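Local coordinates for protein probable arabinosyltransferase B (Mycobacterium tuberculosis H37Rv, PDB 7BVF) that transfers arabinose units in building the arabinan chains of the mycobacterial cell-wall arabinogalactan, as a membrane-bound glycosyltransferase, at residues D78-V83 with E149-H154; V87-P92 with Q139-Q144; G95-G100 with F115-A120; T101-G106 with G187-L192. All blocks are in the same frame, centred on the assembly; numbering follows the deposited sequence.

All four contacts lie in the concanavalin-like domain, and none of their residues belongs to the ethambutol, decaprenyl-phosphate, cardiolipin or calcium sites. Contact 3 lies near the middle: its centre is about 10 Å from that of contact 4, 13 Å from that of contact 2 and 16 Å from that of contact 1. Leu99 of contact 3 packs on Ala81 and Val83 of contact 1, and Val118 packs on Val88 and Met91 of contact 2. Residues 95-100 run straight on into 101-106, and a probable backbone hydrogen bond from Asp191 N to Val97 O, 2.9 Å, joins contacts 3 and 4. Contacts 1 and 2 meet only through the chain, where strand 78-81 leads into helix 85-89.

Contact 1 (D78-V83 with E149-H154); sequences DFTATV and EVTSTH
Phe79 and Ala81 offer their carbonyl oxygens to the backbone of the segment 149-154, which runs antiparallel beside them. Ser152 N donates to Phe79 O at 2.9 Å, and Val150 N to Ala81 O at the same separation of 2.9 Å. Both bonds are moderately bent, with N-H...O angles of 145° and 152°. The same two oxygens also receive CA-H...O contacts, from Thr151 CA to Phe79 O at 3.4 Å and from Glu149 CA to Ala81 O at 3.3 Å, so each carbonyl meets two neighbours of the facing chain.

The side chains sort into two faces. On the buried one, the methyl of Ala81 rests against Val150, CB to CB 4.1 Å, while Ser152 CB and Val150 O lie at the edge of the Phe79 ring, near its plane. On the more open face, Thr80 and Thr151 stand side by side and point the same way, their CG2 methyls 3.7 Å apart. Thr151 chi1 (65°) sets OG1 between the backbone N and the carbonyl carbon, and CG2, beside the N, is the branch that meets Thr80. Next to them the Asp78 carboxylate passes Thr153 at a slant, CG to CG2 3.9 Å.

Further out, the carboxylate of Glu149 forms a salt bridge with Arg147, and Thr82 is backbone hydrogen-bonded to Ile148. Phe79 and Asp78 reach side chains of strand 202-214, Val202 and Thr205. Segment 149-154 thus lies beside the outermost strand, within this chain, of an antiparallel sheet ordered 78-81, 202-214, 49-56 and 1080-1084, with strand 202-214 as that strand's other neighbour.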
loop_
_atom_site.group_PDB
_atom_site.type_symbol
_atom_site.label_atom_id
_atom_site.label_comp_id
_atom_site.label_asym_id
_atom_site.label_seq_id
_atom_site.Cartn_x
_atom_site.Cartn_y
_atom_site.Cartn_z
ATOM N N ASP A 78 14.359 -40.723 2.228
ATOM C CA ASP A 78 13.752 -41.913 1.654
ATOM C C ASP A 78 12.533 -42.314 2.472
ATOM O O ASP A 78 12.240 -41.731 3.516
ATOM C CB ASP A 78 14.749 -43.076 1.610
ATOM C CG ASP A 78 15.800 -42.905 0.539
ATOM O OD1 ASP A 78 16.472 -43.901 0.201
ATOM O OD2 ASP A 78 15.956 -41.777 0.034
ATOM N N PHE A 79 11.816 -43.319 1.978
ATOM C CA PHE A 79 10.734 -43.934 2.735
ATOM C C PHE A 79 10.429 -45.281 2.102
ATOM O O PHE A 79 10.479 -45.413 0.881
ATOM C CB PHE A 79 9.487 -43.045 2.748
ATOM C CG PHE A 79 8.355 -43.606 3.548
ATOM C CD1 PHE A 79 8.346 -43.504 4.924
ATOM C CD2 PHE A 79 7.295 -44.233 2.922
ATOM C CE1 PHE A 79 7.308 -44.021 5.663
ATOM C CE2 PHE A 79 6.254 -44.751 3.655
ATOM C CZ PHE A 79 6.260 -44.645 5.029
ATOM N N THR A 80 10.123 -46.278 2.928
ATOM C CA THR A 80 9.907 -47.631 2.419
ATOM C C THR A 80 9.030 -48.402 3.388
ATOM O O THR A 80 9.361 -48.497 4.571
ATOM C CB THR A 80 11.234 -48.364 2.217
ATOM O OG1 THR A 80 12.173 -47.507 1.556
ATOM C CG2 THR A 80 11.028 -49.618 1.386
ATOM N N ALA A 81 7.934 -48.965 2.890
ATOM C CA ALA A 81 7.047 -49.807 3.677
ATOM C C ALA A 81 6.825 -51.123 2.948
ATOM O O ALA A 81 6.843 -51.168 1.716
ATOM C CB ALA A 81 5.710 -49.118 3.934
ATOM N N THR A 82 6.597 -52.192 3.712
ATOM C CA THR A 82 6.496 -53.532 3.142
ATOM C C THR A 82 5.110 -54.144 3.276
ATOM O O THR A 82 4.568 -54.621 2.275
ATOM C CB THR A 82 7.538 -54.464 3.772
ATOM O OG1 THR A 82 8.838 -54.118 3.282
ATOM C CG2 THR A 82 7.246 -55.904 3.403
ATOM N N VAL A 83 4.532 -54.175 4.475
ATOM C CA VAL A 83 3.119 -54.521 4.664
ATOM C C VAL A 83 2.746 -55.835 3.982
ATOM O O VAL A 83 2.216 -55.812 2.862
ATOM C CB VAL A 83 2.201 -53.392 4.171
ATOM C CG1 VAL A 83 0.780 -53.636 4.634
ATOM C CG2 VAL A 83 2.693 -52.056 4.675
ATOM N N GLU A 149 4.774 -53.135 -1.333
ATOM C CA GLU A 149 5.948 -52.273 -1.252
ATOM C C GLU A 149 5.590 -50.842 -1.632
ATOM O O GLU A 149 5.076 -50.597 -2.721
ATOM C CB GLU A 149 7.048 -52.792 -2.171
ATOM C CG GLU A 149 7.929 -53.845 -1.548
ATOM C CD GLU A 149 7.363 -55.232 -1.707
ATOM O OE1 GLU A 149 6.128 -55.354 -1.808
ATOM O OE2 GLU A 149 8.150 -56.199 -1.735
ATOM N N VAL A 150 5.893 -49.893 -0.747
ATOM C CA VAL A 150 5.408 -48.524 -0.912
ATOM C C VAL A 150 6.574 -47.538 -0.968
ATOM O O VAL A 150 6.499 -46.439 -0.410
ATOM C CB VAL A 150 4.410 -48.154 0.203
ATOM C CG1 VAL A 150 3.680 -46.859 -0.118
ATOM C CG2 VAL A 150 3.415 -49.278 0.429
ATOM N N THR A 151 7.679 -47.936 -1.596
ATOM C CA THR A 151 8.867 -47.086 -1.664
ATOM C C THR A 151 8.533 -45.680 -2.150
ATOM O O THR A 151 7.623 -45.473 -2.955
ATOM C CB THR A 151 9.911 -47.702 -2.594
ATOM O OG1 THR A 151 9.403 -47.720 -3.931
ATOM C CG2 THR A 151 10.226 -49.122 -2.164
ATOM N N SER A 152 9.297 -44.707 -1.656
ATOM C CA SER A 152 9.108 -43.300 -2.007
ATOM C C SER A 152 10.440 -42.593 -1.804
ATOM O O SER A 152 10.915 -42.486 -0.670
ATOM C CB SER A 152 8.018 -42.671 -1.154
ATOM O OG SER A 152 7.908 -41.287 -1.417
ATOM N N THR A 153 11.039 -42.120 -2.890
ATOM C CA THR A 153 12.377 -41.536 -2.860
ATOM C C THR A 153 12.376 -40.319 -3.778
ATOM O O THR A 153 11.323 -39.793 -4.150
ATOM C CB THR A 153 13.447 -42.562 -3.271
ATOM O OG1 THR A 153 13.237 -42.957 -4.631
ATOM C CG2 THR A 153 13.413 -43.792 -2.374
ATOM N N HIS A 154 13.567 -39.846 -4.132
ATOM C CA HIS A 154 13.697 -38.801 -5.139
ATOM C C HIS A 154 13.280 -39.350 -6.498
ATOM O O HIS A 154 13.827 -40.356 -6.961
ATOM C CB HIS A 154 15.132 -38.286 -5.194
ATOM C CG HIS A 154 15.448 -37.261 -4.151
ATOM N ND1 HIS A 154 15.288 -35.910 -4.365
ATOM C CD2 HIS A 154 15.915 -37.390 -2.887
ATOM C CE1 HIS A 154 15.639 -35.250 -3.277
ATOM N NE2 HIS A 154 16.024 -36.125 -2.366
#

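Contact 2 (V87-P92 with Q139-Q144)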
loop_
_atom_site.group_PDB
_atom_site.type_symbol
_atom_site.label_atom_id
_atom_site.label_comp_id
_atom_site.label_asym_id
_atom_site.label_seq_id
_atom_site.Cartn_x
_atom_site.Cartn_y
_atom_site.Cartn_z
ATOM N N VAL A 87 -1.281 -59.515 7.106
ATOM C CA VAL A 87 -1.727 -58.416 7.956
ATOM C C VAL A 87 -3.076 -57.891 7.483
ATOM O O VAL A 87 -3.960 -57.592 8.292
ATOM C CB VAL A 87 -0.661 -57.306 7.985
ATOM C CG1 VAL A 87 -1.185 -56.089 8.710
ATOM C CG2 VAL A 87 0.609 -57.813 8.639
ATOM N N VAL A 88 -3.260 -57.785 6.167
ATOM C CA VAL A 88 -4.528 -57.304 5.630
ATOM C C VAL A 88 -5.584 -58.402 5.672
ATOM O O VAL A 88 -6.767 -58.133 5.907
ATOM C CB VAL A 88 -4.321 -56.761 4.205
ATOM C CG1 VAL A 88 -5.648 -56.591 3.490
ATOM C CG2 VAL A 88 -3.567 -55.446 4.251
ATOM N N ARG A 89 -5.176 -59.654 5.465
ATOM C CA ARG A 89 -6.134 -60.754 5.490
ATOM C C ARG A 89 -6.720 -60.962 6.880
ATOM O O ARG A 89 -7.846 -61.456 7.008
ATOM C CB ARG A 89 -5.470 -62.043 5.006
ATOM C CG ARG A 89 -5.665 -62.319 3.529
ATOM C CD ARG A 89 -5.406 -63.779 3.200
ATOM N NE ARG A 89 -4.015 -64.021 2.838
ATOM C CZ ARG A 89 -3.501 -63.766 1.640
ATOM N NH1 ARG A 89 -4.266 -63.253 0.686
ATOM N NH2 ARG A 89 -2.223 -64.019 1.394
ATOM N N ALA A 90 -5.984 -60.594 7.925
ATOM C CA ALA A 90 -6.401 -60.825 9.304
ATOM C C ALA A 90 -6.907 -59.549 9.973
ATOM O O ALA A 90 -6.676 -59.319 11.161
ATOM C CB ALA A 90 -5.259 -61.433 10.114
ATOM N N MET A 91 -7.600 -58.708 9.222
ATOM C CA MET A 91 -8.203 -57.504 9.768
ATOM C C MET A 91 -9.708 -57.678 9.910
ATOM O O MET A 91 -10.314 -58.524 9.245
ATOM C CB MET A 91 -7.902 -56.299 8.869
ATOM C CG MET A 91 -6.499 -55.748 9.022
ATOM S SD MET A 91 -6.326 -54.088 8.345
ATOM C CE MET A 91 -6.888 -53.095 9.722
ATOM N N PRO A 92 -10.347 -56.898 10.779
ATOM C CA PRO A 92 -11.805 -56.979 10.921
ATOM C C PRO A 92 -12.500 -56.537 9.647
ATOM O O PRO A 92 -11.872 -55.930 8.766
ATOM C CB PRO A 92 -12.099 -56.014 12.080
ATOM C CG PRO A 92 -10.813 -55.897 12.817
ATOM C CD PRO A 92 -9.747 -56.000 11.780
ATOM N N GLN A 139 -9.729 -59.128 -3.934
ATOM C CA GLN A 139 -8.617 -59.585 -4.754
ATOM C C GLN A 139 -7.337 -59.741 -3.943
ATOM O O GLN A 139 -6.612 -60.724 -4.121
ATOM C CB GLN A 139 -8.386 -58.620 -5.917
ATOM C CG GLN A 139 -7.592 -59.224 -7.056
ATOM C CD GLN A 139 -7.457 -58.288 -8.236
ATOM O OE1 GLN A 139 -7.904 -57.143 -8.189
ATOM N NE2 GLN A 139 -6.834 -58.769 -9.304
ATOM N N VAL A 140 -7.045 -58.792 -3.051
ATOM C CA VAL A 140 -5.868 -58.936 -2.201
ATOM C C VAL A 140 -6.084 -60.037 -1.176
ATOM O O VAL A 140 -5.119 -60.650 -0.704
ATOM C CB VAL A 140 -5.506 -57.601 -1.523
ATOM C CG1 VAL A 140 -5.420 -56.493 -2.548
ATOM C CG2 VAL A 140 -6.509 -57.255 -0.443
ATOM N N THR A 141 -7.334 -60.313 -0.811
ATOM C CA THR A 141 -7.635 -61.436 0.076
ATOM C C THR A 141 -7.729 -62.705 -0.774
ATOM O O THR A 141 -8.799 -63.242 -1.065
ATOM C CB THR A 141 -8.910 -61.170 0.866
ATOM O OG1 THR A 141 -8.734 -59.995 1.665
ATOM C CG2 THR A 141 -9.213 -62.335 1.799
ATOM N N SER A 142 -6.557 -63.162 -1.206
ATOM C CA SER A 142 -6.435 -64.321 -2.078
ATOM C C SER A 142 -5.018 -64.861 -1.954
ATOM O O SER A 142 -4.103 -64.124 -1.566
ATOM C CB SER A 142 -6.750 -63.955 -3.538
ATOM O OG SER A 142 -8.029 -63.359 -3.657
ATOM N N PRO A 143 -4.801 -66.141 -2.275
ATOM C CA PRO A 143 -3.454 -66.716 -2.146
ATOM C C PRO A 143 -2.435 -66.143 -3.122
ATOM O O PRO A 143 -1.289 -66.601 -3.158
ATOM C CB PRO A 143 -3.687 -68.210 -2.412
ATOM C CG PRO A 143 -5.136 -68.427 -2.149
ATOM C CD PRO A 143 -5.809 -67.168 -2.580
ATOM N N GLN A 144 -2.832 -65.151 -3.918
ATOM C CA GLN A 144 -1.941 -64.582 -4.923
ATOM C C GLN A 144 -1.057 -63.472 -4.359
ATOM O O GLN A 144 0.167 -63.525 -4.498
ATOM C CB GLN A 144 -2.759 -64.058 -6.106
ATOM C CG GLN A 144 -3.812 -65.027 -6.605
ATOM C CD GLN A 144 -4.346 -64.653 -7.972
ATOM O OE1 GLN A 144 -4.392 -63.479 -8.333
ATOM N NE2 GLN A 144 -4.752 -65.657 -8.743
#
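Thr141 is the centre of an inverse gamma turn where the chain leaves helix 137-140, and Arg89, the last residue of helix 85-89, reaches across to this turn. Two short helices of the concanavalin-like domain are thus joined at their C-terminal ends. The closing backbone bond of the turn, Ser142 N to Val140 O, is weak.

Arg89 is bent at chi3 (-91°), which turns NE out of line with the chain before it. Its NH1 is modelled as a donor to Ser142 O, 2.4 Å away with an N-H...O angle of 122°, a separation too short to be trusted in detail. The guanidinium meets the peptide groups of the turn, with Thr141 CA at its edge and in its plane. The aliphatic part of Arg89 and the side chain of Thr141 run antiparallel past one another, with CG 3.9 Å from the threonine CG2; the threonine OG1 makes a weak hydrogen bond back to Arg137 O.

One residue earlier, at Val88, the contact is apolar. Val140 also packs on Leu164. Val88 and Val140 cross at about a right angle, CG1 of the first 4.1 Å from CG2 of the second.

Contact 3 (G95-G100 with F115-A120)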
loop_
_atom_site.group_PDB
_atom_site.type_symbol
_atom_site.label_atom_id
_atom_site.label_comp_id
_atom_site.label_asym_id
_atom_site.label_seq_id
_atom_site.Cartn_x
_atom_site.Cartn_y
_atom_site.Cartn_z
ATOM N N GLY A 95 -12.559 -51.004 8.247
ATOM C CA GLY A 95 -11.388 -50.578 7.509
ATOM C C GLY A 95 -10.069 -50.658 8.248
ATOM O O GLY A 95 -9.234 -51.513 7.942
ATOM N N GLY A 96 -9.873 -49.799 9.235
ATOM C CA GLY A 96 -8.584 -49.683 9.877
ATOM C C GLY A 96 -7.557 -48.994 8.994
ATOM O O GLY A 96 -7.702 -48.883 7.779
ATOM N N VAL A 97 -6.495 -48.517 9.636
ATOM C CA VAL A 97 -5.379 -47.861 8.966
ATOM C C VAL A 97 -4.142 -48.678 9.306
ATOM O O VAL A 97 -3.517 -48.468 10.350
ATOM C CB VAL A 97 -5.220 -46.400 9.396
ATOM C CG1 VAL A 97 -3.979 -45.793 8.779
ATOM C CG2 VAL A 97 -6.445 -45.603 9.008
ATOM N N VAL A 98 -3.784 -49.616 8.427
ATOM C CA VAL A 98 -2.698 -50.542 8.733
ATOM C C VAL A 98 -1.384 -49.798 8.916
ATOM O O VAL A 98 -0.503 -50.252 9.653
ATOM C CB VAL A 98 -2.593 -51.615 7.633
ATOM C CG1 VAL A 98 -2.384 -50.971 6.290
ATOM C CG2 VAL A 98 -1.471 -52.587 7.932
ATOM N N LEU A 99 -1.240 -48.638 8.285
ATOM C CA LEU A 99 0.023 -47.917 8.338
ATOM C C LEU A 99 -0.230 -46.469 7.964
ATOM O O LEU A 99 -0.750 -46.187 6.884
ATOM C CB LEU A 99 1.044 -48.554 7.393
ATOM C CG LEU A 99 2.508 -48.137 7.457
ATOM C CD1 LEU A 99 3.351 -49.304 6.999
ATOM C CD2 LEU A 99 2.778 -46.922 6.592
ATOM N N GLY A 100 0.134 -45.558 8.860
ATOM C CA GLY A 100 0.027 -44.141 8.601
ATOM C C GLY A 100 1.331 -43.441 8.929
ATOM O O GLY A 100 2.279 -44.049 9.425
ATOM N N PHE A 115 -0.951 -42.961 3.644
ATOM C CA PHE A 115 -1.827 -43.926 4.287
ATOM C C PHE A 115 -1.976 -45.161 3.411
ATOM O O PHE A 115 -1.876 -45.088 2.186
ATOM C CB PHE A 115 -3.198 -43.319 4.579
ATOM C CG PHE A 115 -3.162 -42.211 5.586
ATOM C CD1 PHE A 115 -3.149 -42.488 6.937
ATOM C CD2 PHE A 115 -3.135 -40.894 5.184
ATOM C CE1 PHE A 115 -3.109 -41.472 7.863
ATOM C CE2 PHE A 115 -3.099 -39.879 6.110
ATOM C CZ PHE A 115 -3.085 -40.168 7.446
ATOM N N VAL A 116 -2.222 -46.296 4.060
ATOM C CA VAL A 116 -2.317 -47.602 3.415
ATOM C C VAL A 116 -3.694 -48.190 3.701
ATOM O O VAL A 116 -3.828 -49.383 3.991
ATOM C CB VAL A 116 -1.183 -48.539 3.871
ATOM C CG1 VAL A 116 -1.064 -49.736 2.948
ATOM C CG2 VAL A 116 0.130 -47.790 3.899
ATOM N N VAL A 117 -4.726 -47.346 3.650
ATOM C CA VAL A 117 -6.005 -47.679 4.275
ATOM C C VAL A 117 -6.640 -48.906 3.626
ATOM O O VAL A 117 -6.440 -49.194 2.441
ATOM C CB VAL A 117 -6.952 -46.466 4.244
ATOM C CG1 VAL A 117 -6.562 -45.485 5.320
ATOM C CG2 VAL A 117 -6.874 -45.777 2.910
ATOM N N VAL A 118 -7.395 -49.654 4.431
ATOM C CA VAL A 118 -7.858 -50.999 4.096
ATOM C C VAL A 118 -9.380 -51.053 4.171
ATOM O O VAL A 118 -9.950 -52.006 4.713
ATOM C CB VAL A 118 -7.213 -52.056 5.013
ATOM C CG1 VAL A 118 -7.423 -53.457 4.462
ATOM C CG2 VAL A 118 -5.735 -51.784 5.166
ATOM N N SER A 119 -10.045 -50.007 3.684
ATOM C CA SER A 119 -11.458 -49.805 3.983
ATOM C C SER A 119 -12.295 -51.009 3.555
ATOM O O SER A 119 -11.879 -51.838 2.741
ATOM C CB SER A 119 -11.978 -48.544 3.297
ATOM O OG SER A 119 -12.001 -48.702 1.892
ATOM N N ALA A 120 -13.509 -51.075 4.103
ATOM C CA ALA A 120 -14.347 -52.268 4.025
ATOM C C ALA A 120 -14.664 -52.702 2.600
ATOM O O ALA A 120 -15.231 -53.783 2.416
ATOM C CB ALA A 120 -15.650 -52.036 4.787
#
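Residues 95-100 and 115-120 run antiparallel, their directions 174° apart, but without regular strand geometry: the two backbone hydrogen bonds between them, Val118 N to Gly96 O (3.4 Å) and Val116 N to Leu99 O (3.2 Å), are both weak. At the far end Gly95 comes up against Ser119 backbone to backbone, and its CA makes a CA-H...O contact with Val118 O.

The side chains fill much of the interface. Val98 directs its CB toward the facing segment and places CG1 between Val116 and Val118, 3.6 Å from Val116 CB and 3.6 Å from Val118 CG2. That methyl sits between the backbone N and the carbonyl carbon of Val98 (chi1 57°). Leu99 crosses Val116 at a slant, CB against CG2 at 3.7 Å. Elsewhere Val97 splits its two methyls: CG2 lies beside Val117 CG1, 3.7 Å away, the two side chains pointing the same way, while CG1 meets the rim of the Phe115 ring at CD1, 3.9 Å. The ring also makes a cation-pi contact with Lys104.

Further bonds come from other segments. Val98 O accepts from Thr190 OG1, Gly100 is backbone hydrogen-bonded to Phe189, and Phe115 and Val117 are backbone hydrogen-bonded to Thr126 and Asp124 of strand 122-126. With its cross-segment backbone bonds weak, the pairing appears to depend largely on branched aliphatic side chains, in valine packing that continues on to Val87 of helix 85-89 and to strand 122-126.

Contact 4 (T101-G106 with G187-L192); sequences TAPKQG and GVFTDL
The two segments approach through their first residues, with Thr101 and Val188 CA atoms 4.8 Å apart, and then diverge; 101-106 goes into a type I beta turn from Pro103 to Gly106, closed by Gly106 N to Pro103 O at 3.1 Å. Neither segment is regular. Where they meet, Thr101 CA makes a CA-H...O contact with Gly187 O, 3.4 Å away.

Phe189 and Thr101 bury the most area, and the Phe189 ring makes most of the side-chain contacts. Its CB points toward the facing segment, and CG lies anti to its own carbonyl carbon, beside the backbone N (chi1 -47°). The Pro103 and Phe189 side chains run alongside each other in the same direction. Pro103 CD is 3.5 Å from Phe189 CE2, Pro103 CA lies over one face of the aromatic ring, and the backbone of Ala102 comes to CD2, its C atom 3.6 Å away. Thr101 O, in contrast, stands at the edge of the ring and in its plane, 3.7 Å from CE2, where the aromatic C-H groups offer a slightly positive rim to a carbonyl.

Val188 packs on Trp58 and Thr101 on Ile185. Lys104, in the turn, hydrogen-bonds to Asn110. The touching residues are buried, and the contact is core packing between two loops of the concanavalin-like domain, with a proline and an aromatic ring as its centre.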
loop_
_atom_site.group_PDB
_atom_site.type_symbol
_atom_site.label_atom_id
_atom_site.label_comp_id
_atom_site.label_asym_id
_atom_site.label_seq_id
_atom_site.Cartn_x
_atom_site.Cartn_y
_atom_site.Cartn_z
ATOM N N THR A 101 1.354 -42.159 8.632
ATOM C CA THR A 101 2.507 -41.320 8.903
ATOM C C THR A 101 2.195 -40.177 9.855
ATOM O O THR A 101 3.048 -39.813 10.670
ATOM C CB THR A 101 3.063 -40.780 7.576
ATOM O OG1 THR A 101 3.835 -41.800 6.932
ATOM C CG2 THR A 101 3.912 -39.593 7.788
ATOM N N ALA A 102 0.987 -39.641 9.800
ATOM C CA ALA A 102 0.419 -38.716 10.761
ATOM C C ALA A 102 -0.819 -39.360 11.369
ATOM O O ALA A 102 -1.343 -40.336 10.822
ATOM C CB ALA A 102 0.050 -37.391 10.080
ATOM N N PRO A 103 -1.308 -38.863 12.505
ATOM C CA PRO A 103 -2.539 -39.434 13.063
ATOM C C PRO A 103 -3.717 -39.162 12.146
ATOM O O PRO A 103 -3.798 -38.112 11.505
ATOM C CB PRO A 103 -2.688 -38.722 14.411
ATOM C CG PRO A 103 -1.895 -37.500 14.286
ATOM C CD PRO A 103 -0.753 -37.820 13.383
ATOM N N LYS A 104 -4.631 -40.131 12.081
ATOM C CA LYS A 104 -5.708 -40.074 11.099
ATOM C C LYS A 104 -6.593 -38.850 11.290
ATOM O O LYS A 104 -7.172 -38.348 10.321
ATOM C CB LYS A 104 -6.543 -41.351 11.175
ATOM C CG LYS A 104 -7.510 -41.533 10.021
ATOM C CD LYS A 104 -6.833 -41.274 8.688
ATOM C CE LYS A 104 -7.815 -41.407 7.541
ATOM N NZ LYS A 104 -7.201 -41.047 6.238
ATOM N N GLN A 105 -6.701 -38.349 12.519
ATOM C CA GLN A 105 -7.567 -37.224 12.833
ATOM C C GLN A 105 -6.807 -35.907 12.955
ATOM O O GLN A 105 -7.288 -34.982 13.614
ATOM C CB GLN A 105 -8.347 -37.508 14.118
ATOM C CG GLN A 105 -7.478 -37.714 15.346
ATOM C CD GLN A 105 -7.073 -39.161 15.537
ATOM O OE1 GLN A 105 -7.188 -39.974 14.623
ATOM N NE2 GLN A 105 -6.592 -39.489 16.728
ATOM N N GLY A 106 -5.639 -35.798 12.325
ATOM C CA GLY A 106 -4.883 -34.561 12.337
ATOM C C GLY A 106 -5.595 -33.440 11.611
ATOM O O GLY A 106 -6.710 -33.632 11.121
ATOM N N GLY A 187 5.255 -39.528 12.618
ATOM C CA GLY A 187 5.261 -40.781 13.345
ATOM C C GLY A 187 4.983 -41.930 12.407
ATOM O O GLY A 187 4.978 -41.768 11.188
ATOM N N VAL A 188 4.774 -43.109 12.988
ATOM C CA VAL A 188 4.378 -44.275 12.206
ATOM C C VAL A 188 3.087 -44.837 12.794
ATOM O O VAL A 188 2.915 -46.054 12.907
ATOM C CB VAL A 188 5.493 -45.333 12.135
ATOM C CG1 VAL A 188 5.152 -46.380 11.088
ATOM C CG2 VAL A 188 6.816 -44.685 11.798
ATOM N N PHE A 189 2.207 -43.946 13.244
ATOM C CA PHE A 189 0.925 -44.334 13.819
ATOM C C PHE A 189 0.231 -45.418 13.002
ATOM O O PHE A 189 0.211 -45.376 11.771
ATOM C CB PHE A 189 0.023 -43.107 13.926
ATOM C CG PHE A 189 0.706 -41.913 14.513
ATOM C CD1 PHE A 189 0.724 -41.714 15.878
ATOM C CD2 PHE A 189 1.338 -40.995 13.703
ATOM C CE1 PHE A 189 1.354 -40.622 16.419
ATOM C CE2 PHE A 189 1.967 -39.904 14.244
ATOM C CZ PHE A 189 1.973 -39.717 15.601
ATOM N N THR A 190 -0.343 -46.392 13.705
ATOM C CA THR A 190 -1.000 -47.537 13.093
ATOM C C THR A 190 -2.248 -47.889 13.890
ATOM O O THR A 190 -2.372 -47.547 15.068
ATOM C CB THR A 190 -0.076 -48.757 13.037
ATOM O OG1 THR A 190 -0.692 -49.789 12.262
ATOM C CG2 THR A 190 0.173 -49.286 14.430
ATOM N N ASP A 191 -3.191 -48.554 13.226
ATOM C CA ASP A 191 -4.358 -49.105 13.902
ATOM C C ASP A 191 -4.192 -50.603 14.133
ATOM O O ASP A 191 -4.952 -51.404 13.583
ATOM C CB ASP A 191 -5.616 -48.819 13.084
ATOM C CG ASP A 191 -6.890 -49.165 13.822
ATOM O OD1 ASP A 191 -7.975 -48.801 13.324
ATOM O OD2 ASP A 191 -6.815 -49.781 14.904
ATOM N N LEU A 192 -3.210 -50.999 14.940
ATOM C CA LEU A 192 -2.958 -52.412 15.183
ATOM C C LEU A 192 -2.468 -52.593 16.611
ATOM O O LEU A 192 -1.872 -51.691 17.204
ATOM C CB LEU A 192 -1.931 -52.989 14.199
ATOM C CG LEU A 192 -2.296 -53.137 12.721
ATOM C CD1 LEU A 192 -1.073 -53.523 11.909
ATOM C CD2 LEU A 192 -3.394 -54.163 12.543
#